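Local coordinates for translocator protein BipD (PDB 3NFT) that is required for invasion of epithelial cells and survival within host cells, and probably regulates secretion of the effectors BipB and BipC, at residues Asp32-Ala36 with Gly37-Arg41; Gly87-Arg90 with Ala91-Asn94; Gln266-Val269 with Glu270-Ser273; Ser277-Asp280 with Asn281-Val285. All coordinates share one frame; numbering follows the deposited sequence.

How the contacts relate
Contacts 3 and 4 are successive parts of helix 244-295, a predicted coiled-coil segment, with centres about 17 Å apart. Contact 2 belongs to helix 76-103 beside it. Contact 1 is the capped end of helix 30-35 and the link that follows, lying about 10 Å (centre to centre) from contact 2 and about 11 Å from contact 4. Its Val38 packs on His88 and Ala91 of contact 2, its Leu33 on Asp280 and Val283 of contact 4. Gln92 of contact 2 meets Phe279 of contact 4, and His88 approaches Tyr272 of contact 3. The N-terminal helices thus lie against the predicted coiled-coil helix, consistent with an intramolecular chaperone.

Contact 1: Asp32-Ala36 with Gly37-Arg41; sequences DLRAA and GVDRR
Arg34, Gly37 and Val38 form the centre of a Schellman motif that ends helix 30-35 and turns the chain toward helix 41-56. Gly37 leaves the helix with a positive phi of 96°, and its N donates to Arg34 O at 3.0 Å, arriving well above the plane of that carbonyl. One residue on, Val38 N reaches back to Leu33 O, also at 3.0 Å and by the straighter of the two bonds, so two carbonyls of the last turn, of Leu33 and Arg34, are taken up by the departing chain. Val38 O in turn points back at the helix, where Arg34 CA makes a CA-H...O contact of 3.3 Å. The Val38 side chain leaves roughly at right angles to this carbonyl and packs on His88 and Leu95 of helix 76-103.

Above the turn, Arg34 bends at its third torsion (chi3 -78°), which swings the guanidinium over that of Arg41. The two flat groups are 30° apart, and Arg34 NH1 stands 4.0 Å above the plane of Arg41, over its centre. The carboxylate of Asp39 lies at the edge of the Arg41 guanidinium, in its plane: Arg41 grips it side-on through NE and NH2, while Arg34 lays CD against it and reaches OD2 from NH1 through a water. Two conformers of Asp39 were modelled, and this geometry belongs to one of them. In it, OD2 also caps the start of helix 41-56, accepting from Arg41 N at 3.1 Å as well as from Arg41 NE at 3.0 Å, the latter on its syn lone pair.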
# COMPACT_ATOMS: atom_id res chain seq x y z
N ASP A 32 -17.91 -13.95 -10.50
CA ASP A 32 -17.23 -12.87 -11.20
C ASP A 32 -15.77 -13.22 -11.46
O ASP A 32 -15.24 -12.93 -12.51
CB ASP A 32 -17.25 -11.55 -10.41
CG ASP A 32 -18.62 -10.91 -10.32
OD1 ASP A 32 -19.53 -11.29 -11.09
OD2 ASP A 32 -18.76 -9.99 -9.49
N LEU A 33 -15.09 -13.79 -10.46
CA LEU A 33 -13.70 -14.16 -10.64
C LEU A 33 -13.55 -15.18 -11.76
O LEU A 33 -12.67 -15.04 -12.63
CB LEU A 33 -13.09 -14.69 -9.33
CG LEU A 33 -12.73 -13.62 -8.29
CD1 LEU A 33 -12.47 -14.19 -6.89
CD2 LEU A 33 -11.50 -12.87 -8.77
N ARG A 34 -14.41 -16.19 -11.78
CA ARG A 34 -14.33 -17.21 -12.82
C ARG A 34 -14.61 -16.58 -14.19
O ARG A 34 -13.97 -16.93 -15.17
CB ARG A 34 -15.27 -18.38 -12.52
CG ARG A 34 -14.94 -19.14 -11.23
CD ARG A 34 -15.72 -20.44 -11.14
NE ARG A 34 -17.11 -20.22 -10.73
CZ ARG A 34 -17.55 -20.17 -9.47
NH1 ARG A 34 -16.73 -20.33 -8.43
NH2 ARG A 34 -18.84 -19.95 -9.24
N ALA A 35 -15.54 -15.62 -14.24
CA ALA A 35 -15.82 -14.90 -15.49
C ALA A 35 -14.69 -13.98 -15.94
O ALA A 35 -14.62 -13.61 -17.12
CB ALA A 35 -17.12 -14.10 -15.36
N ALA A 36 -13.81 -13.62 -15.01
CA ALA A 36 -12.59 -12.88 -15.32
C ALA A 36 -11.42 -13.82 -15.62
O ALA A 36 -10.28 -13.36 -15.84
CB ALA A 36 -12.23 -11.95 -14.18
N GLY A 37 -11.67 -15.12 -15.64
CA GLY A 37 -10.69 -16.11 -16.06
C GLY A 37 -9.90 -16.76 -14.95
O GLY A 37 -8.98 -17.54 -15.21
N VAL A 38 -10.29 -16.51 -13.70
CA VAL A 38 -9.57 -17.02 -12.53
C VAL A 38 -10.44 -18.01 -11.73
O VAL A 38 -11.50 -17.66 -11.26
CB VAL A 38 -9.12 -15.85 -11.63
CG1 VAL A 38 -8.38 -16.34 -10.37
CG2 VAL A 38 -8.21 -14.89 -12.42
N ASP A 39 -9.98 -19.26 -11.61
CA ASP A 39 -10.67 -20.29 -10.86
C ASP A 39 -9.66 -21.14 -10.13
O ASP A 39 -9.06 -22.04 -10.71
CB ASP A 39 -11.53 -21.16 -11.78
CG ASP A 39 -12.40 -22.15 -11.02
OD1 ASP A 39 -13.24 -22.81 -11.67
OD2 ASP A 39 -12.25 -22.32 -9.79
N ARG A 40 -9.47 -20.85 -8.84
CA ARG A 40 -8.47 -21.54 -8.05
C ARG A 40 -8.73 -23.02 -7.89
O ARG A 40 -7.84 -23.78 -7.57
CB ARG A 40 -8.33 -20.91 -6.67
CG ARG A 40 -9.63 -20.89 -5.84
CD ARG A 40 -9.45 -20.27 -4.47
NE ARG A 40 -8.90 -21.24 -3.56
CZ ARG A 40 -9.20 -21.38 -2.27
NH1 ARG A 40 -10.07 -20.57 -1.65
NH2 ARG A 40 -8.65 -22.38 -1.60
N ARG A 41 -10.00 -23.44 -8.05
CA ARG A 41 -10.33 -24.84 -7.91
C ARG A 41 -9.60 -25.72 -8.94
O ARG A 41 -9.34 -26.89 -8.69
CB ARG A 41 -11.87 -25.04 -8.03
CG ARG A 41 -12.71 -24.27 -6.98
CD ARG A 41 -14.23 -24.30 -7.25
NE ARG A 41 -14.47 -23.90 -8.62
CZ ARG A 41 -15.63 -24.06 -9.25
NH1 ARG A 41 -16.67 -24.57 -8.60
NH2 ARG A 41 -15.74 -23.71 -10.52
O HOH W 1 -13.57 -20.34 -8.18

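Contact 2: Gly87-Arg90 with Ala91-Asn94; sequences GHAR and AQRN
Two consecutive turns of the alpha-helix 76-103 meet here, and His88 and Gln92, one turn apart, carry the main side-chain contact. Gln92 sets CG anti to its own carbonyl carbon (chi1 -72°), which puts that methylene over one face of the His88 imidazole; the chain then runs out extended to the amide. The methylene sits 4.0 Å from the ring centroid, displaced toward the rim, as a CH-pi contact. Beyond it the amide is turned 40° from the ring plane, and its OE1 lies 3.6 Å from Ala89 CA.

The backbone beneath is regular. Gln92 N donates to His88 O at 2.9 Å, and Ala91 N, Arg93 N and Asn94 N bond in the same way to Gly87 O, Ala89 O and Arg90 O. Side chains of the second turn rest on these carbonyls: the methyl of Ala91 is 3.6 Å from both Gly87 O and His88 O, while Asn94 CG comes to 3.2 Å from Arg90 O.

The His88-Gln92 face turns inward. Helix 244-295 meets it with Tyr272, Asn276 and Phe279, and Asn276 OD1 takes a weak hydrogen bond from Gln92 NE2. Val38, in the link between helices 30-35 and 41-56, packs on His88, Ala91 and Gln92, while helix 121-160 brings Ile137 and Ala141 against Ala89.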
# COMPACT_ATOMS: atom_id res chain seq x y z
N GLY A 87 -0.85 -21.77 -15.39
CA GLY A 87 -1.94 -21.08 -16.03
C GLY A 87 -2.69 -20.19 -15.08
O GLY A 87 -3.11 -19.09 -15.43
N HIS A 88 -2.88 -20.68 -13.86
CA HIS A 88 -3.58 -19.91 -12.84
C HIS A 88 -2.81 -18.63 -12.49
O HIS A 88 -3.39 -17.57 -12.34
CB HIS A 88 -3.77 -20.73 -11.57
CG HIS A 88 -4.73 -20.12 -10.61
ND1 HIS A 88 -4.40 -19.76 -9.32
CD2 HIS A 88 -6.03 -19.78 -10.79
CE1 HIS A 88 -5.47 -19.23 -8.74
NE2 HIS A 88 -6.47 -19.24 -9.61
N ALA A 89 -1.49 -18.74 -12.37
CA ALA A 89 -0.67 -17.58 -12.05
C ALA A 89 -0.77 -16.53 -13.17
O ALA A 89 -0.83 -15.31 -12.91
CB ALA A 89 0.78 -18.04 -11.84
N ARG A 90 -0.80 -17.00 -14.41
CA ARG A 90 -0.94 -16.07 -15.56
C ARG A 90 -2.29 -15.35 -15.50
O ARG A 90 -2.38 -14.13 -15.65
CB ARG A 90 -0.78 -16.81 -16.89
CG ARG A 90 0.64 -17.28 -17.13
CD ARG A 90 0.86 -17.66 -18.62
NE ARG A 90 1.86 -18.72 -18.80
CZ ARG A 90 3.16 -18.62 -18.49
NH1 ARG A 90 3.67 -17.52 -17.94
NH2 ARG A 90 3.96 -19.66 -18.72
N ALA A 91 -3.34 -16.12 -15.20
CA ALA A 91 -4.68 -15.54 -15.13
C ALA A 91 -4.79 -14.54 -13.98
O ALA A 91 -5.40 -13.47 -14.11
CB ALA A 91 -5.72 -16.65 -14.99
N GLN A 92 -4.16 -14.87 -12.86
CA GLN A 92 -4.17 -13.97 -11.72
C GLN A 92 -3.44 -12.67 -12.03
O GLN A 92 -3.92 -11.58 -11.71
CB GLN A 92 -3.52 -14.63 -10.52
CG GLN A 92 -4.30 -15.73 -9.87
CD GLN A 92 -3.52 -16.42 -8.77
OE1 GLN A 92 -2.34 -16.74 -8.95
NE2 GLN A 92 -4.18 -16.68 -7.61
N ARG A 93 -2.25 -12.80 -12.63
CA ARG A 93 -1.47 -11.61 -13.00
C ARG A 93 -2.24 -10.73 -13.98
O ARG A 93 -2.25 -9.50 -13.86
CB ARG A 93 -0.12 -12.01 -13.59
CG ARG A 93 0.81 -10.81 -13.81
CD ARG A 93 2.22 -11.19 -14.25
NE ARG A 93 3.09 -10.00 -14.35
CZ ARG A 93 3.99 -9.60 -13.45
NH1 ARG A 93 4.21 -10.27 -12.32
NH2 ARG A 93 4.71 -8.50 -13.69
N ASN A 94 -2.87 -11.36 -14.96
CA ASN A 94 -3.64 -10.63 -15.97
C ASN A 94 -4.76 -9.83 -15.31
O ASN A 94 -4.99 -8.66 -15.66
CB ASN A 94 -4.24 -11.58 -17.01
CG ASN A 94 -3.22 -12.12 -18.01
OD1 ASN A 94 -3.53 -13.05 -18.76
ND2 ASN A 94 -2.02 -11.55 -18.05

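Contact 3: Gln266-Val269 with Glu270-Ser273; sequences QTLV and EKYS
Lys271 lays its long aliphatic chain back over the preceding turn of helix 244-295, in the predicted coiled coil, and touches both Thr267 and Leu268. It starts with CG anti to the carbonyl carbon (chi1 -64°) and stays extended to the amine, so that its outer end runs alongside the methyl of Thr267, with CE 3.9 Å from Thr267 CG2. Leu268 reaches the same end from another direction, its CD1 standing 3.7 Å from Lys271 NZ. Nearer the root, Lys271 CG passes 3.4 Å from Thr267 O, the carbonyl that accepts from Lys271 N. Glu270 behaves similarly one residue earlier: its CG lies 3.4 Å from Gln266 O, and its OE2 approaches Gln266 CG at 3.6 Å.

The positioning groups lie further out. The amine of Lys271 donates to Glu208 O, a bond that suits the extended course of the chain, and Thr267 OG1 bonds back to Asn263 O, in the turn before. Tyr140 of helix 121-160 packs on Lys271, as does Gly115 of the second subunit. Tyr272 leads away from the preceding turn into the bundle, among Pro43, Leu47, Val85, His88 and Val144.

Regular i to i+4 backbone bonds join the two turns, and at the last of them the acceptor is shared. In one of its two modelled conformers, Ser273 brings OG to 3.0 Å from Val269 O, while Ser273 N donates at 2.9 Å to that same oxygen from the opposite face of its carbonyl plane.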
# COMPACT_ATOMS: atom_id res chain seq x y z
N GLN A 266 1.42 -32.19 0.64
CA GLN A 266 0.07 -31.84 1.08
C GLN A 266 0.07 -30.53 1.85
O GLN A 266 -0.80 -29.66 1.65
CB GLN A 266 -0.50 -32.94 1.97
CG GLN A 266 -1.90 -32.64 2.55
CD GLN A 266 -3.02 -32.72 1.53
OE1 GLN A 266 -3.90 -31.84 1.48
NE2 GLN A 266 -3.04 -33.79 0.76
N THR A 267 1.01 -30.40 2.78
CA THR A 267 1.13 -29.17 3.57
C THR A 267 1.36 -27.95 2.68
O THR A 267 0.69 -26.91 2.81
CB THR A 267 2.27 -29.34 4.62
OG1 THR A 267 1.88 -30.41 5.49
CG2 THR A 267 2.50 -28.04 5.41
N LEU A 268 2.27 -28.07 1.73
CA LEU A 268 2.56 -26.93 0.89
C LEU A 268 1.36 -26.61 -0.06
O LEU A 268 1.08 -25.45 -0.34
CB LEU A 268 3.90 -27.16 0.17
CG LEU A 268 5.14 -26.69 0.99
CD1 LEU A 268 5.07 -26.76 2.52
CD2 LEU A 268 6.44 -27.40 0.55
N VAL A 269 0.63 -27.63 -0.49
CA VAL A 269 -0.54 -27.40 -1.33
C VAL A 269 -1.62 -26.67 -0.51
O VAL A 269 -2.35 -25.83 -1.03
CB VAL A 269 -1.05 -28.72 -1.94
CG1 VAL A 269 -2.43 -28.57 -2.54
CG2 VAL A 269 -0.08 -29.23 -2.99
N GLU A 270 -1.74 -26.99 0.76
CA GLU A 270 -2.67 -26.25 1.63
C GLU A 270 -2.28 -24.78 1.77
O GLU A 270 -3.12 -23.89 1.79
CB GLU A 270 -2.76 -26.93 2.99
CG GLU A 270 -3.54 -28.22 2.96
CD GLU A 270 -3.37 -29.08 4.19
OE1 GLU A 270 -2.68 -28.66 5.16
OE2 GLU A 270 -3.92 -30.20 4.18
N LYS A 271 -0.98 -24.51 1.85
CA LYS A 271 -0.51 -23.15 1.95
C LYS A 271 -0.74 -22.41 0.63
O LYS A 271 -1.10 -21.24 0.64
CB LYS A 271 0.96 -23.13 2.34
CG LYS A 271 1.22 -23.71 3.70
CD LYS A 271 2.69 -23.77 3.95
CE LYS A 271 2.98 -24.22 5.35
NZ LYS A 271 4.42 -24.60 5.45
N TYR A 272 -0.56 -23.11 -0.50
CA TYR A 272 -0.83 -22.56 -1.82
C TYR A 272 -2.34 -22.20 -1.93
O TYR A 272 -2.69 -21.16 -2.44
CB TYR A 272 -0.42 -23.57 -2.87
CG TYR A 272 -0.87 -23.25 -4.26
CD1 TYR A 272 -0.37 -22.15 -4.95
CD2 TYR A 272 -1.81 -24.05 -4.90
CE1 TYR A 272 -0.80 -21.86 -6.25
CE2 TYR A 272 -2.22 -23.77 -6.20
CZ TYR A 272 -1.71 -22.69 -6.87
OH TYR A 272 -2.15 -22.38 -8.14
N SER A 273 -3.19 -23.09 -1.45
CA SER A 273 -4.63 -22.82 -1.43
C SER A 273 -4.98 -21.57 -0.62
O SER A 273 -5.84 -20.79 -1.01
CB SER A 273 -5.37 -24.05 -0.90
OG SER A 273 -5.14 -25.16 -1.75

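Contact 4: Ser277-Asp280 with Asn281-Val285; sequences SNFD and NLVKV
Phe279 places CG anti to the backbone N (chi1 174°), which sends its ring outward from the helix, and Val283, whose CG1 is anti to N (chi1 169°), has its other methyl, CG2, anti to the carbonyl carbon and against that ring. The methyl lies over one face of the ring near its rim, 3.5 Å from both CE2 and CZ of Phe279. At the ring's edge, in its plane, stands the carboxylate oxygen OD2 of Asp280.

These residues belong to helix 244-295, within the predicted coiled coil, and ordinary i to i+4 bonds tie the two turns, from Asn281 N on Ser277 O to Lys284 N on Asp280 O. The Phe279-Val283 pair faces the bundle interior, where Gln92, Leu95 and Leu96 of helix 76-103 and Ile137 of helix 121-160 pack against it. Leu33 of the N-terminal helix 30-35 covers Asp280, Val283 and Lys284.

Lys284 extends past Asp280 O, its CG 3.3 Å away, and carries its amine on to a salt bridge with Asp30. The carboxylate of Asp280 is not its partner, since Asp280 OD1 and Lys284 NZ are 6.0 Å apart. Elsewhere on the helix a water bridges two amides, donating to Asn278 OD1 at 2.9 Å and accepting from Asn281 ND2 at 3.0 Å. That surface meets the second subunit: Asn278 ND2 bonds to Asp120 OD1 of the other chain, and Leu293 of that chain packs on Asn281.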
# COMPACT_ATOMS: atom_id res chain seq x y z
N SER A 277 -6.77 -18.16 -1.92
CA SER A 277 -7.83 -17.48 -1.17
C SER A 277 -7.48 -16.02 -0.93
O SER A 277 -8.30 -15.13 -1.15
CB SER A 277 -8.11 -18.23 0.14
OG SER A 277 -9.08 -17.54 0.91
N ASN A 278 -6.23 -15.76 -0.49
CA ASN A 278 -5.75 -14.38 -0.33
C ASN A 278 -5.83 -13.57 -1.63
O ASN A 278 -6.17 -12.38 -1.61
CB ASN A 278 -4.32 -14.36 0.22
CG ASN A 278 -4.25 -14.61 1.72
OD1 ASN A 278 -5.27 -14.59 2.42
ND2 ASN A 278 -3.02 -14.79 2.24
N PHE A 279 -5.53 -14.20 -2.76
CA PHE A 279 -5.63 -13.52 -4.03
C PHE A 279 -7.08 -13.12 -4.32
O PHE A 279 -7.37 -11.98 -4.68
CB PHE A 279 -5.11 -14.35 -5.21
CG PHE A 279 -5.34 -13.69 -6.52
CD1 PHE A 279 -4.41 -12.79 -7.05
CD2 PHE A 279 -6.51 -13.92 -7.24
CE1 PHE A 279 -4.63 -12.16 -8.26
CE2 PHE A 279 -6.72 -13.27 -8.47
CZ PHE A 279 -5.79 -12.38 -8.95
N ASP A 280 -7.98 -14.07 -4.16
CA ASP A 280 -9.40 -13.79 -4.38
C ASP A 280 -9.87 -12.62 -3.50
O ASP A 280 -10.60 -11.73 -3.95
CB ASP A 280 -10.22 -15.04 -4.14
CG ASP A 280 -10.03 -16.09 -5.22
OD1 ASP A 280 -10.64 -17.18 -5.11
OD2 ASP A 280 -9.30 -15.83 -6.22
N ASN A 281 -9.47 -12.63 -2.23
CA ASN A 281 -9.80 -11.54 -1.31
C ASN A 281 -9.19 -10.22 -1.74
O ASN A 281 -9.84 -9.17 -1.67
CB ASN A 281 -9.33 -11.86 0.10
CG ASN A 281 -10.16 -12.92 0.77
OD1 ASN A 281 -11.27 -13.24 0.33
ND2 ASN A 281 -9.63 -13.48 1.85
N LEU A 282 -7.95 -10.25 -2.21
CA LEU A 282 -7.30 -9.06 -2.76
C LEU A 282 -8.08 -8.45 -3.91
O LEU A 282 -8.31 -7.24 -3.95
CB LEU A 282 -5.86 -9.37 -3.20
CG LEU A 282 -5.05 -8.28 -3.93
CD1 LEU A 282 -4.85 -7.03 -3.05
CD2 LEU A 282 -3.69 -8.84 -4.41
N VAL A 283 -8.52 -9.29 -4.83
CA VAL A 283 -9.31 -8.81 -5.96
C VAL A 283 -10.63 -8.21 -5.47
O VAL A 283 -11.05 -7.17 -5.97
CB VAL A 283 -9.58 -9.93 -6.98
CG1 VAL A 283 -10.65 -9.46 -8.02
CG2 VAL A 283 -8.30 -10.32 -7.63
N LYS A 284 -11.29 -8.88 -4.52
CA LYS A 284 -12.55 -8.36 -3.97
C LYS A 284 -12.36 -7.01 -3.28
O LYS A 284 -13.17 -6.09 -3.43
CB LYS A 284 -13.18 -9.38 -3.03
CG LYS A 284 -13.74 -10.61 -3.74
CD LYS A 284 -14.14 -11.72 -2.79
CE LYS A 284 -14.53 -12.98 -3.55
NZ LYS A 284 -15.11 -14.03 -2.67
N VAL A 285 -11.25 -6.86 -2.55
CA VAL A 285 -10.89 -5.59 -1.93
C VAL A 285 -10.63 -4.49 -2.97
O VAL A 285 -11.16 -3.39 -2.88
CB VAL A 285 -9.68 -5.73 -0.98
CG1 VAL A 285 -9.14 -4.37 -0.58
CG2 VAL A 285 -10.11 -6.52 0.24
O HOH W 2 -7.07 -12.30 2.73